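Putative DNA binding protein (Bacteroides thetaiotaomicron VPI-5482, PDB 3HTN) binds metal ions such as nickel and may bind DNA through its PCC domain, though its cellular role is not established. Local coordinates at residues N84-H95 against I132-N143. Residues are numbered along the deposited sequence; the frame is centred on the assembly and turned at random.
With SO4 (sulfate ion), chain G.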
loop_
_atom_site.group_PDB
_atom_site.type_symbol
_atom_site.label_atom_id
_atom_site.label_comp_id
_atom_site.label_asym_id
_atom_site.label_seq_id
_atom_site.Cartn_x
_atom_site.Cartn_y
_atom_site.Cartn_z
ATOM N N ASN A 84 -6.405 0.655 -8.866
ATOM C CA ASN A 84 -7.761 1.139 -8.930
ATOM C C ASN A 84 -8.548 0.554 -10.091
ATOM O O ASN A 84 -7.976 -0.018 -11.013
ATOM C CB ASN A 84 -7.760 2.674 -8.874
ATOM C CG ASN A 84 -6.973 3.301 -9.982
ATOM O OD1 ASN A 84 -7.214 2.989 -11.124
ATOM N ND2 ASN A 84 -6.024 4.196 -9.648
ATOM N N ILE A 85 -9.870 0.699 -10.006
ATOM C CA ILE A 85 -10.798 0.154 -10.952
ATOM C C ILE A 85 -11.586 1.324 -11.472
ATOM O O ILE A 85 -11.970 2.233 -10.716
ATOM C CB ILE A 85 -11.817 -0.813 -10.274
ATOM C CG1 ILE A 85 -11.092 -1.940 -9.512
ATOM C CG2 ILE A 85 -12.807 -1.368 -11.295
ATOM C CD1 ILE A 85 -11.948 -2.606 -8.442
ATOM N N SER A 86 -11.840 1.293 -12.777
ATOM C CA SER A 86 -12.651 2.295 -13.450
ATOM C C SER A 86 -13.217 1.605 -14.682
ATOM O O SER A 86 -13.123 0.376 -14.791
ATOM C CB SER A 86 -11.791 3.539 -13.773
ATOM O OG SER A 86 -10.618 3.218 -14.498
ATOM N N SER A 87 -13.811 2.358 -15.606
ATOM C CA SER A 87 -14.244 1.778 -16.874
ATOM C C SER A 87 -13.661 2.557 -18.045
ATOM O O SER A 87 -13.360 3.749 -17.939
ATOM C CB SER A 87 -15.773 1.744 -17.007
ATOM O OG SER A 87 -16.303 3.050 -16.901
HETATM N N MSE A 88 -13.469 1.839 -19.145
HETATM C CA MSE A 88 -13.054 2.433 -20.401
HETATM C C MSE A 88 -13.567 1.579 -21.557
HETATM O O MSE A 88 -13.490 0.352 -21.501
HETATM C CB MSE A 88 -11.535 2.534 -20.423
HETATM C CG MSE A 88 -10.970 3.282 -21.563
HETATM SE SE MSE A 88 -9.132 3.824 -21.213
HETATM C CE MSE A 88 -9.378 5.325 -22.305
ATOM N N ASN A 89 -14.086 2.234 -22.597
ATOM C CA ASN A 89 -14.551 1.546 -23.818
ATOM C C ASN A 89 -15.410 0.316 -23.522
ATOM O O ASN A 89 -15.117 -0.788 -24.005
ATOM C CB ASN A 89 -13.343 1.151 -24.681
ATOM N N GLU A 90 -16.426 0.519 -22.677
ATOM C CA GLU A 90 -17.368 -0.514 -22.268
ATOM C C GLU A 90 -16.751 -1.730 -21.525
ATOM O O GLU A 90 -17.351 -2.809 -21.497
ATOM C CB GLU A 90 -18.165 -0.992 -23.498
ATOM N N GLN A 91 -15.579 -1.567 -20.909
ATOM C CA GLN A 91 -14.928 -2.684 -20.263
ATOM C C GLN A 91 -14.351 -2.212 -18.939
ATOM O O GLN A 91 -14.164 -1.005 -18.731
ATOM C CB GLN A 91 -13.819 -3.244 -21.158
ATOM C CG GLN A 91 -14.308 -3.735 -22.548
ATOM N N VAL A 92 -14.123 -3.169 -18.047
ATOM C CA VAL A 92 -13.399 -2.894 -16.814
ATOM C C VAL A 92 -12.017 -2.371 -17.203
ATOM O O VAL A 92 -11.386 -2.895 -18.124
ATOM C CB VAL A 92 -13.266 -4.174 -15.930
ATOM C CG1 VAL A 92 -12.235 -3.976 -14.802
ATOM C CG2 VAL A 92 -14.619 -4.582 -15.365
ATOM N N TYR A 93 -11.529 -1.352 -16.483
ATOM C CA TYR A 93 -10.183 -0.834 -16.668
ATOM C C TYR A 93 -9.481 -0.903 -15.320
ATOM O O TYR A 93 -9.934 -0.292 -14.360
ATOM C CB TYR A 93 -10.214 0.604 -17.167
ATOM C CG TYR A 93 -8.842 1.074 -17.562
ATOM C CD1 TYR A 93 -8.002 1.703 -16.661
ATOM C CD2 TYR A 93 -8.376 0.885 -18.844
ATOM C CE1 TYR A 93 -6.751 2.144 -17.023
ATOM C CE2 TYR A 93 -7.099 1.322 -19.222
ATOM C CZ TYR A 93 -6.293 1.951 -18.303
ATOM O OH TYR A 93 -5.033 2.380 -18.657
ATOM N N LEU A 94 -8.420 -1.701 -15.246
ATOM C CA LEU A 94 -7.616 -1.805 -14.049
ATOM C C LEU A 94 -6.308 -1.058 -14.244
ATOM O O LEU A 94 -5.688 -1.167 -15.280
ATOM C CB LEU A 94 -7.285 -3.255 -13.740
ATOM C CG LEU A 94 -8.461 -4.164 -13.471
ATOM C CD1 LEU A 94 -7.948 -5.534 -13.013
ATOM C CD2 LEU A 94 -9.357 -3.541 -12.447
ATOM N N HIS A 95 -5.898 -0.282 -13.241
ATOM C CA HIS A 95 -4.605 0.362 -13.207
ATOM C C HIS A 95 -3.940 -0.105 -11.926
ATOM O O HIS A 95 -4.355 0.288 -10.854
ATOM C CB HIS A 95 -4.764 1.878 -13.261
ATOM C CG HIS A 95 -3.480 2.621 -13.391
ATOM N ND1 HIS A 95 -3.364 3.948 -13.055
ATOM C CD2 HIS A 95 -2.235 2.208 -13.750
ATOM C CE1 HIS A 95 -2.108 4.333 -13.243
ATOM N NE2 HIS A 95 -1.408 3.300 -13.686
ATOM N N ILE A 132 -16.648 5.665 -12.819
ATOM C CA ILE A 132 -15.450 6.508 -13.028
ATOM C C ILE A 132 -14.870 6.026 -14.338
ATOM O O ILE A 132 -14.543 4.852 -14.475
ATOM C CB ILE A 132 -14.374 6.408 -11.940
ATOM C CG1 ILE A 132 -14.933 6.811 -10.573
ATOM C CG2 ILE A 132 -13.192 7.310 -12.299
ATOM C CD1 ILE A 132 -13.914 6.672 -9.438
ATOM N N SER A 133 -14.790 6.915 -15.318
ATOM C CA SER A 133 -14.287 6.588 -16.643
ATOM C C SER A 133 -12.919 7.206 -16.844
ATOM O O SER A 133 -12.293 7.738 -15.910
ATOM C CB SER A 133 -15.268 7.069 -17.725
ATOM O OG SER A 133 -14.923 6.614 -19.044
ATOM N N ARG A 134 -12.435 7.071 -18.069
ATOM C CA ARG A 134 -11.144 7.567 -18.454
ATOM C C ARG A 134 -11.152 8.016 -19.879
ATOM O O ARG A 134 -11.947 7.546 -20.689
ATOM C CB ARG A 134 -10.129 6.460 -18.335
ATOM C CG ARG A 134 -9.783 6.197 -16.915
ATOM C CD ARG A 134 -8.654 5.324 -16.868
ATOM N NE ARG A 134 -8.411 4.840 -15.532
ATOM C CZ ARG A 134 -7.473 5.279 -14.714
ATOM N NH1 ARG A 134 -6.705 6.264 -15.049
ATOM N NH2 ARG A 134 -7.318 4.688 -13.539
ATOM N N THR A 135 -10.211 8.896 -20.187
ATOM C CA THR A 135 -10.050 9.411 -21.530
ATOM C C THR A 135 -8.587 9.371 -21.873
ATOM O O THR A 135 -7.741 9.843 -21.089
ATOM C CB THR A 135 -10.555 10.843 -21.616
ATOM O OG1 THR A 135 -11.957 10.817 -21.399
ATOM C CG2 THR A 135 -10.254 11.492 -22.983
ATOM N N TYR A 136 -8.268 8.810 -23.030
ATOM C CA TYR A 136 -6.892 8.768 -23.509
ATOM C C TYR A 136 -6.485 10.179 -23.906
ATOM O O TYR A 136 -7.148 10.826 -24.707
ATOM C CB TYR A 136 -6.765 7.802 -24.684
ATOM C CG TYR A 136 -5.390 7.692 -25.300
ATOM C CD1 TYR A 136 -4.420 6.858 -24.764
ATOM C CD2 TYR A 136 -5.065 8.403 -26.421
ATOM C CE1 TYR A 136 -3.154 6.757 -25.341
ATOM C CE2 TYR A 136 -3.826 8.292 -27.012
ATOM C CZ TYR A 136 -2.872 7.459 -26.454
ATOM O OH TYR A 136 -1.632 7.340 -27.041
ATOM N N ASN A 137 -5.417 10.662 -23.301
ATOM C CA ASN A 137 -4.816 11.947 -23.601
ATOM C C ASN A 137 -3.766 11.696 -24.672
ATOM O O ASN A 137 -2.723 11.123 -24.372
ATOM C CB ASN A 137 -4.209 12.547 -22.345
ATOM C CG ASN A 137 -3.577 13.880 -22.600
ATOM O OD1 ASN A 137 -3.040 14.119 -23.667
ATOM N ND2 ASN A 137 -3.667 14.777 -21.629
ATOM N N PRO A 138 -4.015 12.111 -25.929
ATOM C CA PRO A 138 -3.086 11.781 -26.991
ATOM C C PRO A 138 -1.755 12.503 -26.890
ATOM O O PRO A 138 -0.763 12.018 -27.449
ATOM C CB PRO A 138 -3.845 12.182 -28.259
ATOM C CG PRO A 138 -4.764 13.197 -27.851
ATOM C CD PRO A 138 -5.158 12.886 -26.433
ATOM N N ASP A 139 -1.717 13.612 -26.170
ATOM C CA ASP A 139 -0.453 14.323 -25.962
ATOM C C ASP A 139 0.461 13.579 -24.997
ATOM O O ASP A 139 1.657 13.560 -25.206
ATOM C CB ASP A 139 -0.693 15.718 -25.417
ATOM C CG ASP A 139 -1.542 16.572 -26.356
ATOM O OD1 ASP A 139 -1.365 16.459 -27.594
ATOM O OD2 ASP A 139 -2.396 17.329 -25.843
ATOM N N LEU A 140 -0.096 12.982 -23.948
ATOM C CA LEU A 140 0.690 12.177 -23.026
ATOM C C LEU A 140 0.837 10.720 -23.445
ATOM O O LEU A 140 1.830 10.070 -23.116
ATOM C CB LEU A 140 0.053 12.178 -21.640
ATOM C CG LEU A 140 -0.109 13.525 -20.962
ATOM C CD1 LEU A 140 -0.685 13.290 -19.557
ATOM C CD2 LEU A 140 1.226 14.272 -20.916
ATOM N N GLY A 141 -0.164 10.177 -24.108
ATOM C CA GLY A 141 -0.193 8.757 -24.409
ATOM C C GLY A 141 -0.661 7.907 -23.251
ATOM O O GLY A 141 -0.265 6.743 -23.154
ATOM N N LEU A 142 -1.472 8.496 -22.360
ATOM C CA LEU A 142 -1.963 7.838 -21.161
ATOM C C LEU A 142 -3.475 7.967 -21.005
ATOM O O LEU A 142 -4.086 8.939 -21.446
ATOM C CB LEU A 142 -1.311 8.459 -19.946
ATOM C CG LEU A 142 0.213 8.360 -19.889
ATOM C CD1 LEU A 142 0.739 9.098 -18.665
ATOM C CD2 LEU A 142 0.667 6.903 -19.900
ATOM N N ASN A 143 -4.059 6.976 -20.353
ATOM C CA ASN A 143 -5.474 6.962 -20.042
ATOM C C ASN A 143 -5.680 7.622 -18.683
ATOM O O ASN A 143 -5.379 7.048 -17.648
ATOM C CB ASN A 143 -5.962 5.526 -20.007
ATOM C CG ASN A 143 -5.801 4.844 -21.331
ATOM O OD1 ASN A 143 -6.167 5.399 -22.354
ATOM N ND2 ASN A 143 -5.291 3.632 -21.312
HETATM S S SO4 G . -16.776 3.694 -20.614
HETATM O O1 SO4 G . -16.036 4.303 -21.754
HETATM O O2 SO4 G . -16.630 2.218 -20.686
HETATM O O3 SO4 G . -18.200 4.015 -20.706
HETATM O O4 SO4 G . -16.369 4.303 -19.347
HETATM O O HOH W 1 -8.667 1.932 -13.151
HETATM O O HOH W 2 -17.145 3.157 -14.295
#
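R134 reaches from strand 133-137 onto the hairpin of strands 84-88 and 91-95, its chain extended from CG to NE. NE donates to S86 OG at 2.9 Å, the hydroxyl lying slightly out of the guanidinium plane, and NH2 donates to a water that also bonds S86 OG. Y93 CE1 sits over one face of the guanidinium, with the two planes 45° apart. Y93, its ring swung opposite the backbone N (chi1 -171°), carries its hydroxyl on to N143, whose ND2 donates to OH at 2.9 Å, close to the amide plane. A leucine in place of Y93 would probably leave N143 ND2 without this acceptor and take one aromatic ring from beside R134, which keeps Y145. Selenium of M88 packs at 3.5 Å against N143 CG. Between backbones, S87 N donates to I132 O at 2.8 Å. A sulfate, probably from crystallisation, accepts from both S87 OG and S133 OG, spanning the segments. E122 of the second subunit forms a salt bridge with R134 and accepts from N84 ND2 and H95 ND1, while H95 NE2 ligates nickel. The chemistry implies a second-shell role: R134 probably helps to position E122 of the second subunit, whose carboxylate is likely to hold the nickel-binding H95 in place.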